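Local structure of beta-lactamase Rm3 (Uncultured bacterium, 5IQK) at residues L74-H79 with M175-S180; L96-P101 with R132-G137; P215-I220 with V245-C250; G78-A83 with H120-Y125; V26-L31 with P54-N59. The protein hydrolyses the amide bond of beta-lactam antibiotics as a zinc-dependent metallo-beta-lactamase of subclass B3, and so probably confers antibiotic resistance. All coordinates share one frame; numbering follows the deposited sequence.

The five contacts fit the alpha-beta/beta-alpha sandwich of the metallo-beta-lactamases, in which two mixed sheets pack together and carry the zinc site at one edge. Along the chain, interaction 5 closes first; interactions 1 and 4 then start from the same loop, interaction 2 lies inside the loop closed by interaction 1, and interaction 3 comes last. Interaction 1 joins the two sheets near the middle of the molecule. Interactions 2 and 3 flank it, one on each sheet, with centres about 23 Å apart. Interactions 1 and 4 share Gly78, His79 and a zinc, so the metal site rests on both, while interaction 5 touches interaction 4 through Leu31.

Interaction 1. Residues L74-H79 with M175-S180; sequences LNSHGH and MVYADS. With ZN (zinc ion), chain C.
His77 carries CG between its backbone N and carbonyl carbon (chi1 67°), the crowded position, while Asp179 holds CG anti to its backbone N (chi1 -166°), and these two settings bring the first imidazole of the HxHxDH zinc motif of the metallo-beta-lactamase fold together with a carboxylate from the end of strand 171-178. ND1 of His77 donates to OD1 of Asp179 over 2.6 Å, a short bond but a bent one (139° at the hydrogen). The acceptor uses its syn lone pair, and the ring and carboxylate planes are turned well away from each other. With ND1 so engaged, NE2 on the other side of the ring binds zinc at 2.1 Å; the carboxylate is thus a second-shell group that fixes the ring's rotation and may make it a stronger ligand. His79 joins the same ion through ND1, and His155 completes the protein ligands. Behind the pair, Ser76 CB lies 3.3 Å from Asp179 OD1 and meets the edge of the Tyr177 ring, whereas the hydroxyls of Ser76 and Tyr177 both bond to Asp46. All the touching residues are buried. At the metal end, Ser180 OG is hydrogen-bonded at 2.6 Å to water 1, which lies 2.6 Å from the zinc ion.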
# COMPACT_ATOMS: atom_id res chain seq x y z
N LEU A 74 2.78 -8.84 0.57
CA LEU A 74 2.27 -8.18 -0.64
C LEU A 74 2.82 -6.77 -0.76
O LEU A 74 3.03 -6.09 0.23
CB LEU A 74 0.75 -8.13 -0.63
CG LEU A 74 0.11 -9.50 -0.33
CD1 LEU A 74 -1.40 -9.38 -0.30
CD2 LEU A 74 0.56 -10.55 -1.32
N ASN A 75 3.03 -6.34 -2.00
CA ASN A 75 3.51 -4.99 -2.27
C ASN A 75 2.44 -4.17 -2.99
O ASN A 75 1.65 -4.70 -3.77
CB ASN A 75 4.79 -5.06 -3.12
CG ASN A 75 5.24 -3.69 -3.60
OD1 ASN A 75 5.26 -3.41 -4.81
ND2 ASN A 75 5.58 -2.82 -2.66
N SER A 76 2.42 -2.87 -2.72
CA SER A 76 1.55 -1.95 -3.44
C SER A 76 2.30 -1.38 -4.65
O SER A 76 1.92 -1.61 -5.80
CB SER A 76 1.06 -0.83 -2.53
OG SER A 76 2.16 -0.17 -1.94
N HIS A 77 3.38 -0.65 -4.40
CA HIS A 77 4.25 -0.22 -5.51
C HIS A 77 5.72 -0.10 -5.08
O HIS A 77 6.04 -0.18 -3.89
CB HIS A 77 3.75 1.09 -6.15
CG HIS A 77 3.82 2.31 -5.27
ND1 HIS A 77 2.88 2.59 -4.30
CD2 HIS A 77 4.66 3.38 -5.30
CE1 HIS A 77 3.17 3.75 -3.73
NE2 HIS A 77 4.24 4.25 -4.32
N GLY A 78 6.59 0.12 -6.06
CA GLY A 78 8.02 -0.07 -5.90
C GLY A 78 8.82 1.08 -5.32
O GLY A 78 10.05 1.01 -5.25
N HIS A 79 8.16 2.15 -4.92
CA HIS A 79 8.88 3.24 -4.28
C HIS A 79 9.47 2.81 -2.95
O HIS A 79 8.89 1.97 -2.26
CB HIS A 79 7.98 4.45 -4.07
CG HIS A 79 7.73 5.24 -5.32
ND1 HIS A 79 6.62 6.03 -5.48
CD2 HIS A 79 8.46 5.38 -6.45
CE1 HIS A 79 6.67 6.64 -6.65
NE2 HIS A 79 7.77 6.26 -7.27
N MET A 175 -12.58 -5.60 2.64
CA MET A 175 -11.41 -4.81 2.99
C MET A 175 -10.69 -4.39 1.72
O MET A 175 -10.63 -5.14 0.75
CB MET A 175 -10.45 -5.60 3.88
CG MET A 175 -11.15 -6.43 4.94
SD MET A 175 -12.08 -5.45 6.14
CE MET A 175 -10.73 -4.81 7.13
N VAL A 176 -10.16 -3.18 1.74
CA VAL A 176 -9.44 -2.66 0.60
C VAL A 176 -8.15 -2.01 1.07
O VAL A 176 -8.18 -1.15 1.95
CB VAL A 176 -10.28 -1.62 -0.19
CG1 VAL A 176 -9.46 -1.04 -1.35
CG2 VAL A 176 -11.58 -2.25 -0.72
N TYR A 177 -7.03 -2.42 0.48
CA TYR A 177 -5.77 -1.71 0.64
C TYR A 177 -5.52 -1.01 -0.68
O TYR A 177 -5.22 -1.66 -1.67
CB TYR A 177 -4.62 -2.68 0.97
CG TYR A 177 -3.32 -1.99 1.36
CD1 TYR A 177 -2.99 -1.78 2.70
CD2 TYR A 177 -2.43 -1.53 0.39
CE1 TYR A 177 -1.81 -1.16 3.06
CE2 TYR A 177 -1.24 -0.89 0.75
CZ TYR A 177 -0.94 -0.72 2.08
OH TYR A 177 0.23 -0.09 2.44
N ALA A 178 -5.70 0.31 -0.70
CA ALA A 178 -5.59 1.07 -1.94
C ALA A 178 -4.21 1.65 -2.11
O ALA A 178 -3.68 2.30 -1.21
CB ALA A 178 -6.63 2.17 -1.99
N ASP A 179 -3.62 1.41 -3.27
CA ASP A 179 -2.34 2.00 -3.56
C ASP A 179 -2.47 3.51 -3.72
O ASP A 179 -3.56 4.03 -3.96
CB ASP A 179 -1.74 1.39 -4.83
CG ASP A 179 -0.27 1.73 -4.99
OD1 ASP A 179 0.37 2.10 -3.96
OD2 ASP A 179 0.24 1.65 -6.11
N SER A 180 -1.34 4.19 -3.59
CA SER A 180 -1.26 5.61 -3.96
C SER A 180 -1.73 5.80 -5.39
O SER A 180 -1.33 5.04 -6.27
CB SER A 180 0.18 6.11 -3.84
OG SER A 180 0.66 5.96 -2.52
ZN ZN C . 4.96 6.19 -4.29
O HOH W 1 3.06 6.91 -2.71
O HOH W 2 5.39 7.03 -2.64

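Interaction 2. Residues L96-P101 with R132-G137; sequences LVAASP and RLARDG
Three backbone hydrogen bonds join these segments as parallel strands, closing the right-handed beta-alpha-beta crossover that runs from strand 96-99 through helix 101-109 to the outermost strand, 131-133. Arg132 is gripped from both ends: its N donates to Val97 O at 2.8 Å, in the carbonyl plane, and its O accepts from Ala99 N at 3.1 Å, nearly along the C=O axis. The third bond, from Ala134 N to Ala99 O, is the shortest at 2.7 Å, although its donor sits 49° out of the carbonyl plane. CA-H...O contacts fill in between, among them Ser100 CA to Ala134 O, which carries the pairing past the regular strands. Ala98 and Arg132 share one face of the sheet, Ala99 and Leu133 the other. The small methyls of Ala98 and Ala134 meet loosely, and both also touch Phe140 of the second sheet. Ser100 turns its hydroxyl away, to Gly158 O and to Ala103 N, where it caps helix 101-109. Toward solvent the packing passes to long side chains. Leu133 CD2 reaches Pro101 CA at 3.9 Å. Arg132, bent at chi2 (-56°), crosses Leu96 obliquely, with Leu96 CD1 over one face of the guanidinium, offset toward its rim. Arg135 instead extends from CG to NE and crosses the proline ring at about a right angle, bringing NH1 to 3.4 Å from Pro101 CG.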
# COMPACT_ATOMS: atom_id res chain seq x y z
N LEU A 96 7.54 -15.41 0.67
CA LEU A 96 7.61 -14.85 -0.68
C LEU A 96 6.96 -13.48 -0.73
O LEU A 96 6.05 -13.21 0.05
CB LEU A 96 6.95 -15.77 -1.70
CG LEU A 96 7.73 -17.06 -1.95
CD1 LEU A 96 6.84 -18.09 -2.61
CD2 LEU A 96 8.95 -16.74 -2.81
N VAL A 97 7.43 -12.63 -1.64
CA VAL A 97 6.85 -11.32 -1.85
C VAL A 97 6.10 -11.28 -3.19
O VAL A 97 6.65 -11.66 -4.22
CB VAL A 97 7.92 -10.20 -1.83
CG1 VAL A 97 7.34 -8.90 -2.29
CG2 VAL A 97 8.52 -10.05 -0.43
N ALA A 98 4.85 -10.82 -3.17
CA ALA A 98 4.10 -10.69 -4.42
C ALA A 98 4.00 -9.22 -4.83
O ALA A 98 3.67 -8.35 -4.02
CB ALA A 98 2.71 -11.29 -4.27
N ALA A 99 4.29 -8.96 -6.10
CA ALA A 99 4.27 -7.61 -6.63
C ALA A 99 3.93 -7.66 -8.10
O ALA A 99 4.06 -8.71 -8.73
CB ALA A 99 5.60 -6.92 -6.43
N SER A 100 3.51 -6.53 -8.66
CA SER A 100 3.21 -6.47 -10.09
C SER A 100 4.47 -6.72 -10.91
O SER A 100 5.58 -6.54 -10.42
CB SER A 100 2.60 -5.12 -10.46
OG SER A 100 3.58 -4.09 -10.36
N PRO A 101 4.31 -7.13 -12.17
CA PRO A 101 5.48 -7.31 -13.04
C PRO A 101 6.35 -6.05 -13.06
O PRO A 101 7.57 -6.14 -12.96
CB PRO A 101 4.86 -7.59 -14.40
CG PRO A 101 3.59 -8.30 -14.06
CD PRO A 101 3.08 -7.62 -12.81
N ARG A 132 6.98 -13.35 -6.38
CA ARG A 132 5.94 -13.92 -7.24
C ARG A 132 5.20 -12.78 -7.93
O ARG A 132 4.86 -11.80 -7.31
CB ARG A 132 4.97 -14.78 -6.44
CG ARG A 132 5.61 -15.98 -5.78
CD ARG A 132 6.32 -16.84 -6.82
NE ARG A 132 7.07 -17.95 -6.24
CZ ARG A 132 6.54 -19.14 -5.97
NH1 ARG A 132 5.26 -19.37 -6.23
NH2 ARG A 132 7.30 -20.10 -5.45
N LEU A 133 4.95 -12.92 -9.23
CA LEU A 133 4.30 -11.83 -9.93
C LEU A 133 2.79 -11.83 -9.68
O LEU A 133 2.14 -12.88 -9.78
CB LEU A 133 4.60 -11.92 -11.43
CG LEU A 133 6.08 -11.79 -11.75
CD1 LEU A 133 6.31 -11.84 -13.26
CD2 LEU A 133 6.63 -10.50 -11.18
N ALA A 134 2.26 -10.66 -9.35
CA ALA A 134 0.83 -10.47 -9.13
C ALA A 134 0.22 -9.67 -10.27
O ALA A 134 0.50 -8.48 -10.42
CB ALA A 134 0.58 -9.77 -7.80
N ARG A 135 -0.61 -10.32 -11.08
CA ARG A 135 -1.24 -9.64 -12.20
C ARG A 135 -2.66 -9.26 -11.79
O ARG A 135 -3.18 -9.75 -10.79
CB ARG A 135 -1.27 -10.58 -13.41
CG ARG A 135 0.11 -11.11 -13.74
CD ARG A 135 0.16 -11.87 -15.05
NE ARG A 135 1.48 -12.44 -15.26
CZ ARG A 135 2.49 -11.81 -15.85
NH1 ARG A 135 2.33 -10.57 -16.30
NH2 ARG A 135 3.66 -12.42 -15.99
N ASP A 136 -3.28 -8.38 -12.58
CA ASP A 136 -4.64 -7.94 -12.31
C ASP A 136 -5.61 -9.12 -12.20
O ASP A 136 -5.66 -10.00 -13.06
CB ASP A 136 -5.10 -6.98 -13.42
CG ASP A 136 -6.45 -6.36 -13.13
OD1 ASP A 136 -6.57 -5.61 -12.15
OD2 ASP A 136 -7.41 -6.64 -13.90
N GLY A 137 -6.34 -9.16 -11.09
CA GLY A 137 -7.29 -10.23 -10.86
C GLY A 137 -6.67 -11.47 -10.26
O GLY A 137 -7.35 -12.47 -10.06

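Interaction 3. Residues P215-I220 with V245-C250; sequences PCDVLI and VDPQAC
Segment 245-250 runs alongside the start of strand 218-221 and then turns through a type I beta turn, Asp246 to Ala249, into helix 249-269, pinned by a straight bond from Asp246 N to Asp217 O (2.9 Å) nearly along the C=O axis. The carboxylate of Asp246 bends back within its own segment, OD2 accepting from Gln248 N in a capping bond at the turn. Cys216 and Cys250 form the covalent tie: SG of Cys216 is anti to its backbone N (chi1 -173°), SG of Cys250 is anti to its carbonyl carbon, and the two sulfurs meet at 2.1 Å with chi3 73°. Leu219 leans on this bridge, CD1 lying 4.1 Å from Cys250 SG, and sets its CB against Ala249 CB at 3.8 Å. At the far end the Val218 and Val245 side chains cross at about a right angle, touching through their CG2 methyls. Water 3 accepts from Cys216 N and donates to Pro247 O, linking the two backbones. Asp217 OD2 turns instead to Asn174 N on the neighbouring strand. Covalent, polar and apolar links thus act together: the disulfide fastens the first turn of the C-terminal helix to the chain entering an outermost strand of the five-stranded sheet, which should limit their separation.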
# COMPACT_ATOMS: atom_id res chain seq x y z
N PRO A 215 -16.12 -3.13 -4.16
CA PRO A 215 -16.78 -3.30 -2.86
C PRO A 215 -15.82 -2.82 -1.78
O PRO A 215 -14.65 -3.21 -1.80
CB PRO A 215 -17.02 -4.81 -2.77
CG PRO A 215 -17.03 -5.27 -4.22
CD PRO A 215 -16.02 -4.39 -4.91
N CYS A 216 -16.27 -1.92 -0.91
CA CYS A 216 -15.33 -1.19 -0.07
C CYS A 216 -15.88 -0.82 1.30
O CYS A 216 -16.28 0.31 1.52
CB CYS A 216 -14.91 0.08 -0.82
SG CYS A 216 -13.59 1.04 -0.06
N ASP A 217 -15.86 -1.77 2.24
CA ASP A 217 -16.31 -1.47 3.60
C ASP A 217 -15.24 -0.84 4.49
O ASP A 217 -15.52 0.12 5.21
CB ASP A 217 -16.83 -2.74 4.27
CG ASP A 217 -18.08 -3.26 3.60
OD1 ASP A 217 -18.96 -2.44 3.29
OD2 ASP A 217 -18.16 -4.49 3.39
N VAL A 218 -14.03 -1.40 4.47
CA VAL A 218 -12.92 -0.82 5.23
C VAL A 218 -11.72 -0.52 4.33
O VAL A 218 -11.10 -1.42 3.75
CB VAL A 218 -12.47 -1.74 6.40
CG1 VAL A 218 -11.31 -1.09 7.15
CG2 VAL A 218 -13.63 -2.04 7.35
N LEU A 219 -11.39 0.76 4.24
CA LEU A 219 -10.28 1.22 3.42
C LEU A 219 -9.04 1.55 4.23
O LEU A 219 -9.10 2.27 5.23
CB LEU A 219 -10.71 2.45 2.61
CG LEU A 219 -9.61 3.16 1.81
CD1 LEU A 219 -9.09 2.21 0.72
CD2 LEU A 219 -10.10 4.47 1.20
N ILE A 220 -7.91 1.01 3.79
CA ILE A 220 -6.60 1.47 4.23
C ILE A 220 -5.82 1.94 2.99
O ILE A 220 -5.60 1.17 2.06
CB ILE A 220 -5.80 0.39 4.96
CG1 ILE A 220 -6.60 -0.20 6.13
CG2 ILE A 220 -4.48 0.97 5.46
CD1 ILE A 220 -7.35 -1.47 5.76
N VAL A 245 -15.41 1.68 9.42
CA VAL A 245 -16.32 1.23 8.36
C VAL A 245 -17.01 2.39 7.66
O VAL A 245 -17.68 3.20 8.30
CB VAL A 245 -17.37 0.25 8.93
CG1 VAL A 245 -18.34 -0.19 7.85
CG2 VAL A 245 -16.66 -0.93 9.53
N ASP A 246 -16.84 2.47 6.35
CA ASP A 246 -17.42 3.52 5.52
C ASP A 246 -17.46 3.04 4.07
O ASP A 246 -16.44 3.02 3.38
CB ASP A 246 -16.60 4.82 5.65
CG ASP A 246 -17.18 5.98 4.86
OD1 ASP A 246 -16.58 7.07 4.90
OD2 ASP A 246 -18.22 5.81 4.18
N PRO A 247 -18.66 2.65 3.61
CA PRO A 247 -18.83 2.06 2.27
C PRO A 247 -18.55 3.04 1.15
O PRO A 247 -18.42 2.63 -0.01
CB PRO A 247 -20.30 1.63 2.26
CG PRO A 247 -20.69 1.57 3.71
CD PRO A 247 -19.92 2.66 4.36
N GLN A 248 -18.44 4.32 1.48
CA GLN A 248 -18.20 5.36 0.49
C GLN A 248 -16.72 5.74 0.37
O GLN A 248 -16.36 6.61 -0.43
CB GLN A 248 -19.02 6.61 0.83
CG GLN A 248 -20.51 6.52 0.47
CD GLN A 248 -20.75 6.43 -1.03
OE1 GLN A 248 -20.19 7.21 -1.80
NE2 GLN A 248 -21.59 5.49 -1.44
N ALA A 249 -15.87 5.09 1.17
CA ALA A 249 -14.46 5.50 1.29
C ALA A 249 -13.66 5.43 -0.01
O ALA A 249 -12.94 6.37 -0.32
CB ALA A 249 -13.77 4.67 2.36
N CYS A 250 -13.76 4.34 -0.76
CA CYS A 250 -13.02 4.25 -2.02
C CYS A 250 -13.50 5.30 -3.03
O CYS A 250 -12.69 5.85 -3.76
CB CYS A 250 -13.12 2.86 -2.64
SG CYS A 250 -12.37 1.59 -1.62
O HOH W 3 -18.63 -0.12 -1.00

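Interaction 4. Residues G78-A83 with H120-Y125; sequences GHIDHA and HALPKY. With ZN (zinc ion), chain D; ZN (zinc ion), chain C; ZN (zinc ion), chain F.
The short helix 80-83, which carries the second half of the HxHxDH zinc motif, is backed by the loop between helix 101-109 and strand 131-133. Tyr125 makes the main contact. Its CG takes the crowded position between backbone N and carbonyl carbon (chi1 59°), and the ring reaches across the start of the helix, where OH donates to Gly78 O at 2.8 Å, in the carbonyl plane and on a lone pair. One face of the ring is covered by the backbone of Ala83, whose CB comes 3.5 Å from Tyr125 OH. Ile80 slides past the ring in the opposite direction, CB lying 3.7 Å from Tyr125 CD2, and sends CD1 on to Pro123 O and the CB of that proline. Leu122 crosses His79 at about a right angle, its CD1 approaching His79 CD2 at 3.5 Å. That imidazole is held at both nitrogens: ND1 binds zinc at 2.0 Å and NE2 is hydrogen-bonded to Asp116. The helix begins here too, for His79 O accepts from both His82 N and Ala83 N. On the side of the helix away from the loop, Asp81 OD2 and His82 NE2 bind the second zinc, with His223 as the remaining protein ligand. Waters 1 and 2 lie between the two ions, and water 2 also donates to Asp81 OD1. His120, far along the exposed loop, holds a separate zinc through ND1 with water 4. Two zincs bridged by solvent, one bound by three histidines and the other by Asp-His-His, form the dinuclear centre typical of subclass B3 metallo-beta-lactamases.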
# COMPACT_ATOMS: atom_id res chain seq x y z
N GLY A 78 6.59 0.12 -6.06
CA GLY A 78 8.02 -0.07 -5.90
C GLY A 78 8.82 1.08 -5.32
O GLY A 78 10.05 1.01 -5.25
N HIS A 79 8.16 2.15 -4.92
CA HIS A 79 8.88 3.24 -4.28
C HIS A 79 9.47 2.81 -2.95
O HIS A 79 8.89 1.97 -2.26
CB HIS A 79 7.98 4.45 -4.07
CG HIS A 79 7.73 5.24 -5.32
ND1 HIS A 79 6.62 6.03 -5.48
CD2 HIS A 79 8.46 5.38 -6.45
CE1 HIS A 79 6.67 6.64 -6.65
NE2 HIS A 79 7.77 6.26 -7.27
N ILE A 80 10.59 3.43 -2.60
CA ILE A 80 11.34 3.07 -1.39
C ILE A 80 10.50 3.15 -0.10
O ILE A 80 10.78 2.42 0.85
CB ILE A 80 12.61 3.97 -1.25
CG1 ILE A 80 13.48 3.52 -0.08
CG2 ILE A 80 12.23 5.45 -1.12
CD1 ILE A 80 14.91 4.06 -0.13
N ASP A 81 9.49 4.01 -0.06
CA ASP A 81 8.73 4.16 1.18
C ASP A 81 7.66 3.08 1.36
O ASP A 81 6.94 3.11 2.36
CB ASP A 81 8.08 5.55 1.28
CG ASP A 81 7.20 5.88 0.07
OD1 ASP A 81 7.62 5.56 -1.05
OD2 ASP A 81 6.10 6.47 0.24
N HIS A 82 7.56 2.14 0.41
CA HIS A 82 6.66 0.98 0.55
C HIS A 82 7.43 -0.33 0.38
O HIS A 82 7.06 -1.37 0.94
CB HIS A 82 5.51 1.08 -0.47
CG HIS A 82 4.76 2.38 -0.39
ND1 HIS A 82 3.76 2.60 0.52
CD2 HIS A 82 4.94 3.55 -1.04
CE1 HIS A 82 3.32 3.85 0.41
NE2 HIS A 82 4.03 4.45 -0.54
N ALA A 83 8.52 -0.27 -0.37
CA ALA A 83 9.27 -1.47 -0.70
C ALA A 83 10.62 -1.56 0.01
O ALA A 83 11.24 -2.62 0.01
CB ALA A 83 9.49 -1.55 -2.24
N HIS A 120 15.46 8.76 -10.67
CA HIS A 120 16.58 9.70 -10.47
C HIS A 120 16.36 10.60 -9.25
O HIS A 120 17.17 11.49 -8.99
CB HIS A 120 16.81 10.57 -11.74
CG HIS A 120 18.20 11.08 -11.91
ND1 HIS A 120 18.50 12.17 -12.71
CD2 HIS A 120 19.38 10.64 -11.41
CE1 HIS A 120 19.81 12.37 -12.69
NE2 HIS A 120 20.37 11.46 -11.91
N ALA A 121 15.28 10.38 -8.50
CA ALA A 121 14.93 11.28 -7.41
C ALA A 121 14.61 10.54 -6.11
O ALA A 121 14.05 11.12 -5.19
CB ALA A 121 13.73 12.16 -7.81
N LEU A 122 15.00 9.27 -6.04
CA LEU A 122 14.84 8.48 -4.82
C LEU A 122 16.10 7.65 -4.57
O LEU A 122 16.79 7.27 -5.52
CB LEU A 122 13.60 7.58 -4.91
CG LEU A 122 12.22 8.25 -4.84
CD1 LEU A 122 11.09 7.27 -5.10
CD2 LEU A 122 12.01 8.96 -3.52
N PRO A 123 16.41 7.36 -3.30
CA PRO A 123 17.59 6.53 -3.01
C PRO A 123 17.39 5.08 -3.40
O PRO A 123 16.24 4.63 -3.51
CB PRO A 123 17.75 6.65 -1.49
CG PRO A 123 16.83 7.77 -1.05
CD PRO A 123 15.74 7.81 -2.07
N LYS A 124 18.48 4.34 -3.61
CA LYS A 124 18.39 2.89 -3.79
C LYS A 124 17.99 2.26 -2.45
O LYS A 124 18.23 2.86 -1.40
CB LYS A 124 19.73 2.30 -4.26
CG LYS A 124 20.21 2.86 -5.59
CD LYS A 124 21.57 2.29 -5.99
CE LYS A 124 22.10 2.99 -7.24
NZ LYS A 124 23.25 2.28 -7.88
N TYR A 125 17.39 1.08 -2.50
CA TYR A 125 17.04 0.35 -1.28
C TYR A 125 17.40 -1.15 -1.41
O TYR A 125 17.74 -1.61 -2.51
CB TYR A 125 15.54 0.53 -0.95
CG TYR A 125 14.56 0.08 -2.02
CD1 TYR A 125 14.17 -1.26 -2.12
CD2 TYR A 125 13.97 0.99 -2.87
CE1 TYR A 125 13.25 -1.67 -3.08
CE2 TYR A 125 13.05 0.60 -3.85
CZ TYR A 125 12.69 -0.73 -3.94
OH TYR A 125 11.77 -1.13 -4.90
ZN ZN D . 4.46 6.38 -0.86
ZN ZN C . 4.96 6.19 -4.29
ZN ZN F . 17.23 13.45 -14.02
O HOH W 2 5.39 7.03 -2.64
O HOH W 1 3.06 6.91 -2.71
O HOH W 4 15.82 14.22 -12.73

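Interaction 5. Residues V26-L31 with P54-N59; sequences VGMKGL and PKIIAN
Packing is closest where Val26 and Asn59 meet and loosens toward Lys55, one turn earlier on helix 53-62. At the tight end Asn59, with CG anti to its carbonyl carbon (chi1 -75°), points its amide at the loop, and ND2 donates to Val26 O at 3.0 Å. The bond is almost straight (172° at the hydrogen), and the oxygen lies in the amide plane of Asn59, yet the donor stands well above the plane of the Val26 carbonyl, away from its lone pairs. Gly27 O is also near, 3.1 Å from Asn59 ND2, but the angle is too poor for a bond. Around this polar link the contact is apolar: Val26 CB rests on Asn59 CB at 3.9 Å, and the side chains of Val26 and Ile56 cross at about a right angle with their CG2 methyls 4.1 Å apart. Both of these residues also touch Leu44 of strand 42-45, so the helix is seated against the sheet. Met28 closes the buried part. The bend at chi2 (60°) curls its chain back so that SD lies 4.0 Å from Ile56 CG1. The looser side begins at the same sulfur, which is 4.1 Å from Lys55 CB; Met28 crosses this extended lysine obliquely. Partly exposed, Lys55 runs on past the loop to a salt bridge with Asp13 and a hydrogen bond to Asn11 O. Opposite the contact, Ile57 turns away to helix 86-93. Here the loop between strands 23-25 and 34-36 packs against a helix laid on the outer face of its sheet, a placement of helix on sheet typical of the alpha-beta/beta-alpha sandwich of metallo-beta-lactamases.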
# COMPACT_ATOMS: atom_id res chain seq x y z
N VAL A 26 -0.19 -2.37 11.31
CA VAL A 26 1.12 -2.53 11.94
C VAL A 26 2.16 -1.56 11.37
O VAL A 26 3.37 -1.76 11.54
CB VAL A 26 1.65 -3.98 11.79
CG1 VAL A 26 0.80 -4.94 12.61
CG2 VAL A 26 1.68 -4.39 10.34
N GLY A 27 1.67 -0.50 10.73
CA GLY A 27 2.52 0.48 10.08
C GLY A 27 2.95 1.64 10.96
O GLY A 27 3.03 1.54 12.19
N MET A 28 3.26 2.76 10.31
CA MET A 28 3.81 3.95 10.95
C MET A 28 2.84 5.13 10.78
O MET A 28 1.77 4.98 10.19
CB MET A 28 5.19 4.30 10.34
CG MET A 28 6.33 3.36 10.71
SD MET A 28 6.11 1.63 10.21
CE MET A 28 5.77 1.79 8.45
N LYS A 29 3.22 6.31 11.26
CA LYS A 29 2.32 7.45 11.19
C LYS A 29 2.02 7.89 9.74
O LYS A 29 0.95 8.42 9.46
CB LYS A 29 2.89 8.63 11.97
CG LYS A 29 1.82 9.60 12.44
CD LYS A 29 0.93 8.98 13.49
CE LYS A 29 1.61 8.94 14.86
NZ LYS A 29 0.79 8.25 15.89
N GLY A 30 2.97 7.68 8.83
CA GLY A 30 2.80 8.18 7.47
C GLY A 30 2.89 7.14 6.38
O GLY A 30 2.81 7.48 5.20
N LEU A 31 3.06 5.87 6.78
CA LEU A 31 3.22 4.75 5.84
C LEU A 31 2.49 3.52 6.35
O LEU A 31 2.78 3.06 7.46
CB LEU A 31 4.70 4.43 5.64
CG LEU A 31 5.59 5.55 5.10
CD1 LEU A 31 7.05 5.16 5.24
CD2 LEU A 31 5.23 5.83 3.65
N PRO A 54 12.07 -2.73 11.14
CA PRO A 54 12.07 -3.11 12.56
C PRO A 54 10.82 -2.65 13.31
O PRO A 54 10.43 -3.28 14.30
CB PRO A 54 13.32 -2.43 13.13
CG PRO A 54 14.13 -2.03 11.96
CD PRO A 54 13.23 -1.88 10.80
N LYS A 55 10.23 -1.55 12.88
CA LYS A 55 9.05 -1.02 13.52
C LYS A 55 7.85 -1.90 13.22
O LYS A 55 7.06 -2.19 14.11
CB LYS A 55 8.79 0.41 13.08
CG LYS A 55 9.85 1.38 13.57
CD LYS A 55 9.39 2.82 13.43
CE LYS A 55 10.47 3.78 13.88
NZ LYS A 55 9.93 5.17 14.05
N ILE A 56 7.73 -2.32 11.97
CA ILE A 56 6.65 -3.23 11.58
C ILE A 56 6.74 -4.55 12.35
O ILE A 56 5.74 -5.03 12.88
CB ILE A 56 6.68 -3.52 10.08
CG1 ILE A 56 6.32 -2.24 9.31
CG2 ILE A 56 5.71 -4.65 9.74
CD1 ILE A 56 6.56 -2.30 7.77
N ILE A 57 7.94 -5.11 12.43
CA ILE A 57 8.18 -6.35 13.16
C ILE A 57 7.84 -6.20 14.64
O ILE A 57 7.19 -7.07 15.22
CB ILE A 57 9.64 -6.82 12.99
CG1 ILE A 57 9.88 -7.24 11.53
CG2 ILE A 57 9.96 -7.97 13.95
CD1 ILE A 57 11.31 -7.59 11.20
N ALA A 58 8.26 -5.09 15.24
CA ALA A 58 7.96 -4.82 16.64
C ALA A 58 6.45 -4.71 16.84
O ALA A 58 5.91 -5.21 17.84
CB ALA A 58 8.66 -3.54 17.10
N ASN A 59 5.78 -4.07 15.88
CA ASN A 59 4.33 -3.90 15.93
C ASN A 59 3.56 -5.22 15.79
O ASN A 59 2.53 -5.40 16.43
CB ASN A 59 3.87 -2.92 14.83
CG ASN A 59 4.19 -1.47 15.16
OD1 ASN A 59 4.50 -1.14 16.31
ND2 ASN A 59 4.07 -0.59 14.17